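Glycerophosphodiester phosphodiesterase (Parabacteroides distasonis, PDB 3NO3) belongs to the glycerophosphoryl diester phosphodiesterase family, folds as a TIM barrel and binds a magnesium ion at three acidic side chains. Local coordinates at residues A[38-43]-A[98-103]; A[132-137]-A[152-157]; A[5-10]-A[228-233]; A[203-208]-A[222-227]; A[18-23]-A[75-80]. One frame throughout, in Å; residues are numbered along the deposited sequence.

Contact 1. Residues A[38-43]-A[98-103]; sequences SEFDVH and IRLIFE. With MG (magnesium ion), chain B.
A magnesium ion is gripped by three carboxylate oxygens, Glu-39 OE2, Asp-41 OD1 and Glu-103 OE1, the last at 2.0 Å. The three acids line one face of two neighbouring parallel strands of the TIM barrel, 38-43 and 99-103, and the metal draws Asp-41 OD1 and Glu-103 OE1 to 2.9 Å of each other, with their carboxylate planes 86° apart. Two waters and one further atom from outside the two segments complete the site; one of the waters donates to Glu-39 OE1 and Asp-41 OD2, tying together two oxygens that do not bind the ion. Second-shell donors hold the same two atoms: the backbone N of Arg-11 reaches Glu-39 OE1, and Asn-22 ND2 reaches Asp-41 OD2. Five backbone bonds join the strands, among them Glu-103 N to Phe-40 O at 2.8 Å. Phe-40, Val-42 and Phe-102 pack on the face away from the metal, where both phenylalanines also touch helix 85-94. Their rings meet obliquely, planes 59° apart. A chi1 of -176° sets CG of Phe-102 anti to the backbone N; Val-42 CG2 lies over one face of the ring, offset toward the rim, 3.6 Å from Phe-102 CE1.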
# COMPACT_ATOMS: atom_id res chain seq x y z
N SER A 38 6.61 3.17 -0.37
CA SER A 38 5.74 4.06 0.39
C SER A 38 4.29 3.71 0.04
O SER A 38 3.89 3.76 -1.13
CB SER A 38 6.02 5.53 0.06
OG SER A 38 5.59 6.38 1.12
N GLU A 39 3.53 3.34 1.08
CA GLU A 39 2.12 2.94 0.94
C GLU A 39 1.20 4.14 1.19
O GLU A 39 1.51 5.04 2.00
CB GLU A 39 1.82 1.79 1.89
CG GLU A 39 0.43 1.18 1.74
CD GLU A 39 -0.62 1.67 2.73
OE1 GLU A 39 -0.39 2.59 3.56
OE2 GLU A 39 -1.72 1.04 2.75
N PHE A 40 0.10 4.14 0.45
CA PHE A 40 -0.91 5.17 0.58
C PHE A 40 -2.29 4.65 0.18
O PHE A 40 -2.39 3.68 -0.58
CB PHE A 40 -0.46 6.42 -0.22
CG PHE A 40 -0.21 6.15 -1.65
CD1 PHE A 40 -1.24 6.26 -2.58
CD2 PHE A 40 1.04 5.76 -2.10
CE1 PHE A 40 -1.00 5.99 -3.91
CE2 PHE A 40 1.27 5.50 -3.43
CZ PHE A 40 0.24 5.61 -4.34
N ASP A 41 -3.34 5.29 0.72
CA ASP A 41 -4.71 4.84 0.59
C ASP A 41 -5.52 5.76 -0.32
O ASP A 41 -5.46 6.98 -0.19
CB ASP A 41 -5.36 4.78 1.95
CG ASP A 41 -4.55 3.98 2.92
OD1 ASP A 41 -4.38 2.77 2.66
OD2 ASP A 41 -4.10 4.50 3.96
N VAL A 42 -6.26 5.18 -1.25
CA VAL A 42 -6.94 5.95 -2.31
C VAL A 42 -8.46 5.70 -2.32
O VAL A 42 -8.89 4.55 -2.26
CB VAL A 42 -6.33 5.63 -3.66
CG1 VAL A 42 -7.03 6.49 -4.80
CG2 VAL A 42 -4.79 5.85 -3.62
N HIS A 43 -9.24 6.79 -2.37
CA HIS A 43 -10.70 6.76 -2.58
C HIS A 43 -11.07 7.54 -3.85
O HIS A 43 -10.40 8.51 -4.22
CB HIS A 43 -11.43 7.50 -1.49
CG HIS A 43 -11.21 7.00 -0.10
ND1 HIS A 43 -12.12 6.20 0.54
CD2 HIS A 43 -10.25 7.29 0.81
CE1 HIS A 43 -11.70 5.96 1.76
NE2 HIS A 43 -10.56 6.59 1.95
N ILE A 98 11.81 5.01 -5.17
CA ILE A 98 10.80 4.39 -4.32
C ILE A 98 9.63 3.79 -5.08
O ILE A 98 9.17 4.33 -6.07
CB ILE A 98 10.37 5.37 -3.21
CG1 ILE A 98 9.79 4.63 -2.00
CG2 ILE A 98 9.45 6.45 -3.73
CD1 ILE A 98 10.10 5.38 -0.71
N ARG A 99 9.22 2.62 -4.61
CA ARG A 99 8.09 1.88 -5.12
C ARG A 99 6.81 2.45 -4.50
O ARG A 99 6.80 2.78 -3.31
CB ARG A 99 8.24 0.43 -4.69
CG ARG A 99 7.48 -0.53 -5.48
CD ARG A 99 8.24 -0.84 -6.74
NE ARG A 99 7.42 -1.74 -7.52
CZ ARG A 99 7.67 -2.12 -8.75
NH1 ARG A 99 8.80 -1.72 -9.38
NH2 ARG A 99 6.81 -2.96 -9.32
N LEU A 100 5.75 2.55 -5.30
CA LEU A 100 4.48 3.11 -4.86
C LEU A 100 3.53 1.96 -4.54
O LEU A 100 3.18 1.20 -5.42
CB LEU A 100 3.94 4.05 -5.93
CG LEU A 100 4.93 5.18 -6.33
CD1 LEU A 100 4.26 6.08 -7.30
CD2 LEU A 100 5.40 6.00 -5.05
N ILE A 101 3.16 1.82 -3.26
CA ILE A 101 2.30 0.75 -2.79
C ILE A 101 0.89 1.35 -2.63
O ILE A 101 0.60 1.99 -1.65
CB ILE A 101 2.81 0.08 -1.49
CG1 ILE A 101 4.30 -0.33 -1.61
CG2 ILE A 101 1.96 -1.13 -1.17
CD1 ILE A 101 4.67 -1.26 -2.77
N PHE A 102 0.04 1.15 -3.63
CA PHE A 102 -1.19 1.89 -3.85
C PHE A 102 -2.29 1.01 -3.30
O PHE A 102 -2.61 0.00 -3.91
CB PHE A 102 -1.30 2.06 -5.38
CG PHE A 102 -2.46 2.89 -5.91
CD1 PHE A 102 -3.82 2.62 -5.65
CD2 PHE A 102 -2.19 3.90 -6.83
CE1 PHE A 102 -4.82 3.35 -6.23
CE2 PHE A 102 -3.19 4.65 -7.40
CZ PHE A 102 -4.50 4.39 -7.10
N GLU A 103 -2.84 1.38 -2.14
CA GLU A 103 -4.03 0.72 -1.62
C GLU A 103 -5.29 1.39 -2.18
O GLU A 103 -5.57 2.54 -1.84
CB GLU A 103 -4.08 0.67 -0.09
CG GLU A 103 -5.33 -0.10 0.35
CD GLU A 103 -5.48 -0.31 1.86
OE1 GLU A 103 -4.51 -0.15 2.64
OE2 GLU A 103 -6.58 -0.72 2.25
MG MG B . -3.56 1.21 3.76
O HOH W 1 -2.63 2.68 5.03
O HOH W 2 -5.21 1.35 5.11

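Contact 2. Residues A[132-137]-A[152-157]; sequences RTDYIS and KSEVSY
Tyr-135 N donates to Glu-154 O at 2.9 Å in a nearly straight bond (178° at the hydrogen), and Ser-156 N returns one to Tyr-135 O, setting strands 133-137 and 155-157 side by side and parallel. The third bond, Ser-137 N to Ser-156 O, is weak at 3.4 Å. Tyr-135 O also accepts from water 5 and so has two donors; that water is bonded to Ser-156 OG as well.

Asp-134 and Glu-154 lie alongside each other and point the same way, touching through the aliphatic part of the glutamate: Asp-134 OD1 is 3.6 Å from Glu-154 CG. Their charged ends part, since the Glu-154 chain bends at chi2 (-63°); OE1 bonds to Thr-173 while Asp-134 forms a salt bridge with Arg-99, an arrangement that probably eases the repulsion between the two acids. The strands belong to a beta-alpha-beta unit of the TIM barrel, with helix 140-149 as the crossover. The Tyr-135 ring stacks on Phe-146 of that helix; Phe-102, on the neighbouring strand, meets it edge-to-face, while Ser-153 CB stands at its edge, 4.4 Å from CE2 of Tyr-135. On the other face Ile-136 CG2 approaches Ser-156 CB at 4.1 Å. Near Ser-153, water 3 links the two segments by donating to Thr-133 O and accepting from Ser-153 OG at 2.8 Å.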
# COMPACT_ATOMS: atom_id res chain seq x y z
N ARG A 132 6.42 1.49 -11.56
CA ARG A 132 6.80 1.60 -10.14
C ARG A 132 5.62 1.50 -9.17
O ARG A 132 5.83 1.66 -7.98
CB ARG A 132 7.51 2.95 -9.89
CG ARG A 132 8.68 3.24 -10.71
CD ARG A 132 9.21 4.70 -10.57
NE ARG A 132 9.03 5.19 -9.23
CZ ARG A 132 9.03 6.47 -8.87
NH1 ARG A 132 9.33 7.49 -9.70
NH2 ARG A 132 8.78 6.70 -7.60
N THR A 133 4.42 1.17 -9.65
CA THR A 133 3.22 1.12 -8.84
C THR A 133 2.67 -0.30 -8.72
O THR A 133 2.32 -0.95 -9.72
CB THR A 133 2.13 2.08 -9.42
OG1 THR A 133 2.67 3.40 -9.54
CG2 THR A 133 0.90 2.10 -8.54
N ASP A 134 2.57 -0.75 -7.48
CA ASP A 134 2.03 -2.06 -7.08
C ASP A 134 0.69 -1.80 -6.40
O ASP A 134 0.55 -0.83 -5.66
CB ASP A 134 2.96 -2.74 -6.07
CG ASP A 134 4.35 -3.02 -6.60
OD1 ASP A 134 4.66 -2.85 -7.82
OD2 ASP A 134 5.16 -3.44 -5.75
N TYR A 135 -0.32 -2.63 -6.66
CA TYR A 135 -1.66 -2.43 -6.12
C TYR A 135 -1.95 -3.43 -5.00
O TYR A 135 -1.54 -4.63 -5.06
CB TYR A 135 -2.71 -2.60 -7.23
CG TYR A 135 -2.56 -1.62 -8.36
CD1 TYR A 135 -2.88 -0.27 -8.18
CD2 TYR A 135 -2.10 -2.02 -9.61
CE1 TYR A 135 -2.75 0.66 -9.22
CE2 TYR A 135 -1.93 -1.07 -10.67
CZ TYR A 135 -2.26 0.28 -10.45
OH TYR A 135 -2.15 1.21 -11.49
N ILE A 136 -2.66 -2.94 -3.99
CA ILE A 136 -3.16 -3.77 -2.90
C ILE A 136 -4.60 -3.37 -2.59
O ILE A 136 -4.94 -2.20 -2.76
CB ILE A 136 -2.25 -3.69 -1.64
CG1 ILE A 136 -2.25 -2.28 -1.00
CG2 ILE A 136 -0.77 -4.08 -2.00
CD1 ILE A 136 -1.39 -2.16 0.34
N SER A 137 -5.45 -4.28 -2.12
CA SER A 137 -6.82 -3.90 -1.72
C SER A 137 -7.43 -4.97 -0.84
O SER A 137 -7.16 -6.15 -1.03
CB SER A 137 -7.73 -3.67 -2.95
OG SER A 137 -8.99 -3.16 -2.61
N LYS A 152 0.68 -7.48 -16.09
CA LYS A 152 2.10 -7.48 -15.74
C LYS A 152 2.40 -6.71 -14.47
O LYS A 152 3.56 -6.66 -14.09
CB LYS A 152 2.98 -6.89 -16.88
CG LYS A 152 2.79 -7.48 -18.30
CD LYS A 152 2.69 -9.01 -18.36
N SER A 153 1.39 -6.09 -13.84
CA SER A 153 1.60 -5.34 -12.60
C SER A 153 1.50 -6.25 -11.36
O SER A 153 0.97 -7.36 -11.42
CB SER A 153 0.59 -4.20 -12.46
OG SER A 153 0.81 -3.23 -13.46
N GLU A 154 2.03 -5.76 -10.25
CA GLU A 154 1.91 -6.45 -8.98
C GLU A 154 0.53 -6.12 -8.39
O GLU A 154 0.12 -4.95 -8.37
CB GLU A 154 3.01 -6.01 -8.04
CG GLU A 154 4.46 -6.34 -8.50
CD GLU A 154 4.67 -7.83 -8.60
OE1 GLU A 154 4.42 -8.54 -7.61
OE2 GLU A 154 4.98 -8.30 -9.69
N VAL A 155 -0.20 -7.16 -7.97
CA VAL A 155 -1.47 -7.06 -7.28
C VAL A 155 -1.49 -8.04 -6.06
O VAL A 155 -1.33 -9.26 -6.25
CB VAL A 155 -2.67 -7.36 -8.16
CG1 VAL A 155 -3.94 -7.09 -7.39
CG2 VAL A 155 -2.64 -6.53 -9.49
N SER A 156 -1.68 -7.51 -4.83
CA SER A 156 -1.75 -8.34 -3.63
C SER A 156 -3.07 -8.17 -2.89
O SER A 156 -3.62 -7.07 -2.84
CB SER A 156 -0.59 -8.10 -2.69
OG SER A 156 0.61 -8.26 -3.37
N TYR A 157 -3.57 -9.26 -2.30
CA TYR A 157 -4.81 -9.21 -1.56
C TYR A 157 -4.51 -8.87 -0.11
O TYR A 157 -3.56 -9.42 0.46
CB TYR A 157 -5.46 -10.56 -1.61
CG TYR A 157 -6.87 -10.69 -1.12
CD1 TYR A 157 -7.88 -9.78 -1.51
CD2 TYR A 157 -7.25 -11.77 -0.37
CE1 TYR A 157 -9.16 -9.94 -1.11
CE2 TYR A 157 -8.56 -11.96 0.01
CZ TYR A 157 -9.52 -11.06 -0.38
OH TYR A 157 -10.79 -11.25 0.04
O HOH W 3 1.44 -0.80 -12.23
O HOH W 4 3.55 -3.21 -10.28
O HOH W 5 1.12 -5.65 -4.97

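Contact 3. Residues A[5-10]-A[228-233]; sequences TKVIAH and ETQKIL
Val-7 CG2 makes the apolar core of this contact, touching three residues of the helix: CG2 of Thr-229 at 3.8 Å, CD1 of Leu-233 at the same distance, and CG of Gln-230. The valine rotamer (chi1 -175°) gives CG2 rather than CG1 the contact with the helix. The Val-7 side chain runs antiparallel to those of Leu-233 and Thr-229 and passes beside them. Since Thr-229 and Leu-233 are one helical turn apart, the valine methyl meets both on the same side of the helix. A further carbon contact is made by CD2 of Leu-233, 4.1 Å from Thr-5 CB.

Strand 6-9 and helix 226-236 run nearly antiparallel, 173° between the short segments, with their axes 8.7 Å apart at closest approach. In the TIM barrel this is the C-terminal helix of the outer layer lying against the first strand, and it joins the two ends of the chain.

An apolar group meets a polar one at Thr-5, where Leu-233 CD1 comes within 3.2 Å of the carbonyl Thr-5 O. Two polar side-chain atoms bond outside the contact: Thr-5 OG1 to Val-218 O and Gln-230 NE2 to Ile-33 O.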
# COMPACT_ATOMS: atom_id res chain seq x y z
N THR A 5 14.21 -9.42 3.00
CA THR A 5 13.05 -8.63 3.47
C THR A 5 13.34 -7.15 3.23
O THR A 5 14.39 -6.67 3.61
CB THR A 5 12.71 -8.88 4.96
OG1 THR A 5 12.37 -10.27 5.18
CG2 THR A 5 11.54 -8.01 5.42
N LYS A 6 12.39 -6.47 2.58
CA LYS A 6 12.48 -5.03 2.29
C LYS A 6 11.38 -4.27 3.03
O LYS A 6 10.38 -4.86 3.50
CB LYS A 6 12.44 -4.83 0.77
CG LYS A 6 13.73 -5.37 0.02
CD LYS A 6 13.60 -5.42 -1.54
CE LYS A 6 14.77 -6.21 -2.23
N VAL A 7 11.54 -2.96 3.14
CA VAL A 7 10.74 -2.13 4.05
C VAL A 7 9.76 -1.22 3.29
O VAL A 7 10.18 -0.44 2.39
CB VAL A 7 11.63 -1.27 4.94
CG1 VAL A 7 10.74 -0.51 5.97
CG2 VAL A 7 12.70 -2.15 5.66
N ILE A 8 8.48 -1.33 3.67
CA ILE A 8 7.39 -0.47 3.20
C ILE A 8 6.92 0.45 4.35
O ILE A 8 6.47 -0.03 5.40
CB ILE A 8 6.22 -1.30 2.64
CG1 ILE A 8 6.67 -1.96 1.34
CG2 ILE A 8 4.97 -0.43 2.41
CD1 ILE A 8 5.81 -3.11 0.88
N ALA A 9 7.04 1.76 4.13
CA ALA A 9 6.54 2.78 5.03
C ALA A 9 5.03 2.92 4.88
O ALA A 9 4.54 3.55 3.91
CB ALA A 9 7.23 4.13 4.77
N HIS A 10 4.30 2.33 5.83
CA HIS A 10 2.85 2.37 5.90
C HIS A 10 2.38 3.83 6.02
O HIS A 10 2.79 4.51 6.97
CB HIS A 10 2.39 1.62 7.18
CG HIS A 10 0.90 1.42 7.27
ND1 HIS A 10 0.15 1.79 8.37
CD2 HIS A 10 0.05 0.78 6.43
CE1 HIS A 10 -1.10 1.40 8.19
NE2 HIS A 10 -1.19 0.82 7.00
N GLU A 228 13.34 1.66 12.29
CA GLU A 228 13.66 0.52 13.18
C GLU A 228 13.83 -0.76 12.36
O GLU A 228 14.79 -1.52 12.59
CB GLU A 228 12.63 0.34 14.31
CG GLU A 228 12.75 -0.96 15.19
CD GLU A 228 13.87 -0.97 16.22
OE1 GLU A 228 14.90 -1.67 16.00
OE2 GLU A 228 13.71 -0.34 17.28
N THR A 229 12.94 -1.02 11.40
CA THR A 229 13.09 -2.22 10.55
C THR A 229 14.39 -2.22 9.73
O THR A 229 15.07 -3.27 9.61
CB THR A 229 11.90 -2.39 9.57
OG1 THR A 229 10.69 -2.12 10.28
CG2 THR A 229 11.84 -3.82 9.02
N GLN A 230 14.76 -1.05 9.20
CA GLN A 230 16.02 -0.90 8.48
C GLN A 230 17.24 -1.18 9.37
O GLN A 230 18.19 -1.85 8.93
CB GLN A 230 16.15 0.51 7.87
CG GLN A 230 15.18 0.81 6.67
CD GLN A 230 15.19 2.27 6.25
OE1 GLN A 230 15.25 3.17 7.11
NE2 GLN A 230 15.15 2.52 4.95
N LYS A 231 17.21 -0.65 10.60
CA LYS A 231 18.28 -0.90 11.57
C LYS A 231 18.47 -2.40 11.85
O LYS A 231 19.61 -2.92 11.80
CB LYS A 231 18.00 -0.16 12.88
CG LYS A 231 18.85 -0.64 14.09
CD LYS A 231 18.75 0.30 15.30
CE LYS A 231 17.38 0.20 15.97
NZ LYS A 231 17.08 1.29 16.95
N ILE A 232 17.36 -3.06 12.16
CA ILE A 232 17.35 -4.50 12.42
C ILE A 232 17.91 -5.29 11.22
O ILE A 232 18.73 -6.14 11.40
CB ILE A 232 15.93 -4.99 12.79
CG1 ILE A 232 15.58 -4.55 14.21
CG2 ILE A 232 15.83 -6.53 12.71
CD1 ILE A 232 14.08 -4.72 14.52
N LEU A 233 17.50 -4.95 10.00
CA LEU A 233 18.00 -5.62 8.78
C LEU A 233 19.51 -5.36 8.55
O LEU A 233 20.27 -6.30 8.18
CB LEU A 233 17.17 -5.25 7.54
CG LEU A 233 15.79 -5.91 7.45
CD1 LEU A 233 14.91 -5.20 6.45
CD2 LEU A 233 15.83 -7.43 7.10

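Contact 4. Residues A[203-208]-A[222-227]; sequences TVDDPK and TTDLPE
At one end of a beta-alpha-beta unit of the TIM barrel, the loop leading from strand 198-202 to helix 207-216 meets the end of strand 220-223 and the loop after it, in the part of the barrel where His-10 lies. The backbone contact continues the pairing of the strands, with Val-204 N donating to Thr-222 O at 2.9 Å. Beyond it side chains take over. Asp-205 OD1 accepts from Asp-224 N at 2.8 Å, met on the syn side and 26° out of the carboxylate plane. A chi1 of -59° sets CG of Asp-205 anti to the carbonyl carbon, beside the backbone N, and from there OD1 reaches the other segment. The hydroxyl of Thr-223 lies 2.8 Å from Val-204 O and 3.1 Å from Asp-205 OD1, and its one proton can serve either. As an acceptor OG1 takes Leu-225 N at 2.9 Å, an ST turn that bends the chain just before helix 226-236. Leu-225 CD1 rests 3.6 Å from Asp-205 O, and Thr-203 CG2 packs against the carboxylate of Asp-224. That carboxylate holds His-10 ND1 and Trp-14 NE1 through OD1, whereas its OD2 comes within 3.5 Å of Asp-205 OD2. Two acids so close would be expected to repel, a cost that the N-H of Asp-224 and the two ring donors probably offset.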
# COMPACT_ATOMS: atom_id res chain seq x y z
N THR A 203 0.44 -4.44 10.27
CA THR A 203 1.32 -3.28 10.24
C THR A 203 2.23 -3.61 11.42
O THR A 203 1.74 -3.70 12.53
CB THR A 203 0.51 -1.98 10.39
OG1 THR A 203 -0.27 -1.82 9.19
CG2 THR A 203 1.41 -0.78 10.52
N VAL A 204 3.50 -3.91 11.16
CA VAL A 204 4.36 -4.53 12.20
C VAL A 204 5.30 -3.52 12.80
O VAL A 204 6.19 -3.06 12.09
CB VAL A 204 5.14 -5.72 11.65
CG1 VAL A 204 6.01 -6.32 12.77
CG2 VAL A 204 4.13 -6.76 11.14
N ASP A 205 5.08 -3.17 14.07
CA ASP A 205 5.85 -2.13 14.78
C ASP A 205 6.70 -2.62 15.98
O ASP A 205 7.67 -1.95 16.36
CB ASP A 205 4.89 -1.00 15.23
CG ASP A 205 4.15 -0.34 14.05
OD1 ASP A 205 4.58 -0.46 12.89
OD2 ASP A 205 3.10 0.29 14.28
N ASP A 206 6.36 -3.77 16.56
CA ASP A 206 7.09 -4.33 17.71
C ASP A 206 8.40 -4.97 17.20
O ASP A 206 8.37 -5.76 16.23
CB ASP A 206 6.21 -5.37 18.41
CG ASP A 206 6.96 -6.17 19.49
OD1 ASP A 206 7.24 -5.62 20.57
OD2 ASP A 206 7.24 -7.35 19.24
N PRO A 207 9.57 -4.63 17.79
CA PRO A 207 10.84 -5.27 17.32
C PRO A 207 10.94 -6.79 17.35
O PRO A 207 11.57 -7.35 16.46
CB PRO A 207 11.90 -4.67 18.26
CG PRO A 207 11.39 -3.29 18.44
CD PRO A 207 9.89 -3.46 18.62
N LYS A 208 10.33 -7.45 18.34
CA LYS A 208 10.34 -8.93 18.43
C LYS A 208 9.54 -9.54 17.25
O LYS A 208 9.98 -10.50 16.60
CB LYS A 208 9.77 -9.40 19.79
CG LYS A 208 9.98 -10.88 20.11
N THR A 222 5.43 -4.09 6.18
CA THR A 222 4.70 -2.82 6.16
C THR A 222 4.63 -2.34 7.59
O THR A 222 4.12 -3.05 8.46
CB THR A 222 3.30 -2.95 5.52
OG1 THR A 222 3.45 -3.31 4.15
CG2 THR A 222 2.50 -1.61 5.61
N THR A 223 5.17 -1.16 7.85
CA THR A 223 5.38 -0.72 9.24
C THR A 223 5.20 0.79 9.40
O THR A 223 5.48 1.55 8.47
CB THR A 223 6.81 -1.11 9.72
OG1 THR A 223 7.03 -0.63 11.07
CG2 THR A 223 7.88 -0.54 8.80
N ASP A 224 4.76 1.20 10.60
CA ASP A 224 4.80 2.63 11.02
C ASP A 224 6.13 3.08 11.61
O ASP A 224 6.26 4.25 11.93
CB ASP A 224 3.68 2.94 12.03
CG ASP A 224 2.26 2.78 11.44
OD1 ASP A 224 2.07 2.98 10.22
OD2 ASP A 224 1.34 2.48 12.24
N LEU A 225 7.09 2.16 11.79
CA LEU A 225 8.44 2.49 12.30
C LEU A 225 9.50 1.97 11.31
O LEU A 225 10.27 1.08 11.65
CB LEU A 225 8.64 1.88 13.71
CG LEU A 225 7.71 2.40 14.83
CD1 LEU A 225 7.88 1.60 16.16
CD2 LEU A 225 7.95 3.87 15.12
N PRO A 226 9.52 2.53 10.07
CA PRO A 226 10.39 1.97 9.01
C PRO A 226 11.90 2.00 9.32
O PRO A 226 12.62 1.06 8.95
CB PRO A 226 10.05 2.83 7.78
CG PRO A 226 9.46 4.06 8.31
CD PRO A 226 8.71 3.64 9.55
N GLU A 227 12.38 3.05 9.97
CA GLU A 227 13.80 3.14 10.35
C GLU A 227 14.23 2.05 11.36
O GLU A 227 15.37 1.55 11.25
CB GLU A 227 14.17 4.53 10.88
CG GLU A 227 14.03 5.64 9.86
CD GLU A 227 14.78 6.91 10.24
OE1 GLU A 227 14.19 7.80 10.89
OE2 GLU A 227 15.95 7.05 9.83

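Contact 5. Residues A[18-23]-A[75-80]; sequences GSAQNS and QLSNGE
Two turn-rich loops around the barrel meet here: residues 18-23, which lead into helix 24-32, and residues 75-80, which come before helix 85-94. Asn-78 ND2 bridges them, donating to Gly-18 O at 2.9 Å within its own amide plane and, with its other hydrogen, to Glu-80 OE2. OD1 accepts from Glu-80 N and closes an Asx turn. The amide is thus bonded at both ends, which fixes its rotation. With chi1 at 69°, CG of Asn-78 stands between its backbone N and carbonyl carbon, and there it meets Ala-20 CB at 3.6 Å; the same methyl approaches Ser-77 OG to 3.2 Å. Two waters bridge Ser-77 OG to Ser-19 O and to Gln-21 N. Deeper in, Leu-76 CD1 lies 3.7 Å from Ser-23 CB.

Ser-23 N-caps helix 24-32: its OG donates to Ala-20 O at 2.7 Å, across a type II turn, and accepts from Ser-26 N. The Glu-80 carboxylate lies against Ser-23 CB, its OE2 3.4 Å away, and accepts from Ile-24 N and Arg-25 N. A carboxylate from the second loop therefore meets the amino end of the first loop's helix, where the helix dipole would be expected to favour its negative charge.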
# COMPACT_ATOMS: atom_id res chain seq x y z
N GLY A 18 7.04 17.01 11.49
CA GLY A 18 6.36 17.70 10.39
C GLY A 18 5.51 16.86 9.46
O GLY A 18 4.83 17.42 8.57
N SER A 19 5.49 15.54 9.70
CA SER A 19 4.84 14.58 8.82
C SER A 19 3.44 14.25 9.31
O SER A 19 2.98 14.73 10.34
CB SER A 19 5.74 13.37 8.60
OG SER A 19 5.33 12.65 7.42
N ALA A 20 2.72 13.49 8.48
CA ALA A 20 1.32 13.15 8.67
C ALA A 20 1.09 11.95 7.83
O ALA A 20 1.74 11.78 6.82
CB ALA A 20 0.37 14.27 8.18
N GLN A 21 0.15 11.11 8.25
CA GLN A 21 -0.24 9.95 7.43
C GLN A 21 -0.70 10.38 6.05
O GLN A 21 -1.40 11.40 5.91
CB GLN A 21 -1.36 9.17 8.16
CG GLN A 21 -0.86 8.53 9.42
CD GLN A 21 -1.95 7.88 10.27
OE1 GLN A 21 -3.03 7.54 9.78
NE2 GLN A 21 -1.65 7.68 11.55
N ASN A 22 -0.32 9.63 5.01
CA ASN A 22 -0.86 9.84 3.65
C ASN A 22 -0.68 11.25 3.10
O ASN A 22 -1.58 11.85 2.50
CB ASN A 22 -2.35 9.39 3.60
CG ASN A 22 -2.51 7.88 3.50
OD1 ASN A 22 -1.88 7.28 2.68
ND2 ASN A 22 -3.38 7.28 4.31
N SER A 23 0.51 11.80 3.35
CA SER A 23 0.81 13.20 3.03
C SER A 23 1.98 13.27 2.03
O SER A 23 2.70 12.29 1.80
CB SER A 23 1.17 13.96 4.32
OG SER A 23 2.38 13.54 4.89
N GLN A 75 -7.88 19.90 5.85
CA GLN A 75 -6.45 19.80 6.14
C GLN A 75 -6.07 18.52 6.87
O GLN A 75 -6.86 17.98 7.63
CB GLN A 75 -5.97 21.01 6.94
CG GLN A 75 -5.73 22.22 6.07
CD GLN A 75 -5.46 23.46 6.88
OE1 GLN A 75 -4.42 23.59 7.55
NE2 GLN A 75 -6.41 24.39 6.84
N LEU A 76 -4.83 18.06 6.63
CA LEU A 76 -4.25 16.92 7.29
C LEU A 76 -3.71 17.35 8.64
O LEU A 76 -3.70 18.54 8.93
CB LEU A 76 -3.12 16.28 6.46
CG LEU A 76 -3.46 15.88 5.02
CD1 LEU A 76 -2.36 15.03 4.42
CD2 LEU A 76 -4.86 15.18 4.96
N SER A 77 -3.26 16.38 9.43
CA SER A 77 -2.72 16.63 10.78
C SER A 77 -1.52 17.56 10.83
O SER A 77 -1.29 18.18 11.89
CB SER A 77 -2.39 15.30 11.49
OG SER A 77 -1.31 14.60 10.91
N ASN A 78 -0.80 17.71 9.72
CA ASN A 78 0.33 18.67 9.60
C ASN A 78 -0.03 19.94 8.83
O ASN A 78 0.87 20.69 8.45
CB ASN A 78 1.58 17.99 8.98
CG ASN A 78 1.39 17.64 7.49
OD1 ASN A 78 0.25 17.66 6.97
ND2 ASN A 78 2.49 17.30 6.80
N GLY A 79 -1.32 20.20 8.62
CA GLY A 79 -1.76 21.40 7.88
C GLY A 79 -1.77 21.31 6.36
O GLY A 79 -2.27 22.22 5.72
N GLU A 80 -1.26 20.24 5.75
CA GLU A 80 -1.40 20.08 4.28
C GLU A 80 -2.85 19.97 3.87
O GLU A 80 -3.65 19.45 4.63
CB GLU A 80 -0.72 18.79 3.79
CG GLU A 80 0.78 18.79 3.80
CD GLU A 80 1.35 17.46 3.23
OE1 GLU A 80 0.69 16.84 2.33
OE2 GLU A 80 2.44 17.07 3.74
O HOH W 6 0.91 15.36 12.13
O HOH W 7 -1.60 11.84 10.59

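Overall arrangement
Strand 6-9 opens the chain, and contact 3 brings helix 226-236, near the C terminus, back against it; the other four contacts all fall within this long span. Contact 5 starts next, in the loop before helix 24-32, and crosses contact 1, whose first strand follows and whose second comes after loop 75-80. The crossing pair touch where Asn-22 reaches Asp-41. Contact 2 follows in series and touches contact 1 through the neighbouring strands 99-104 and 133-137. Contact 4 then closes the last beta-alpha-beta unit and meets contact 3 through His-10 and Asp-224, their centres about 7 Å apart. Contacts 1 to 4 thus share the barrel sheet, and contact 5 joins loops around it.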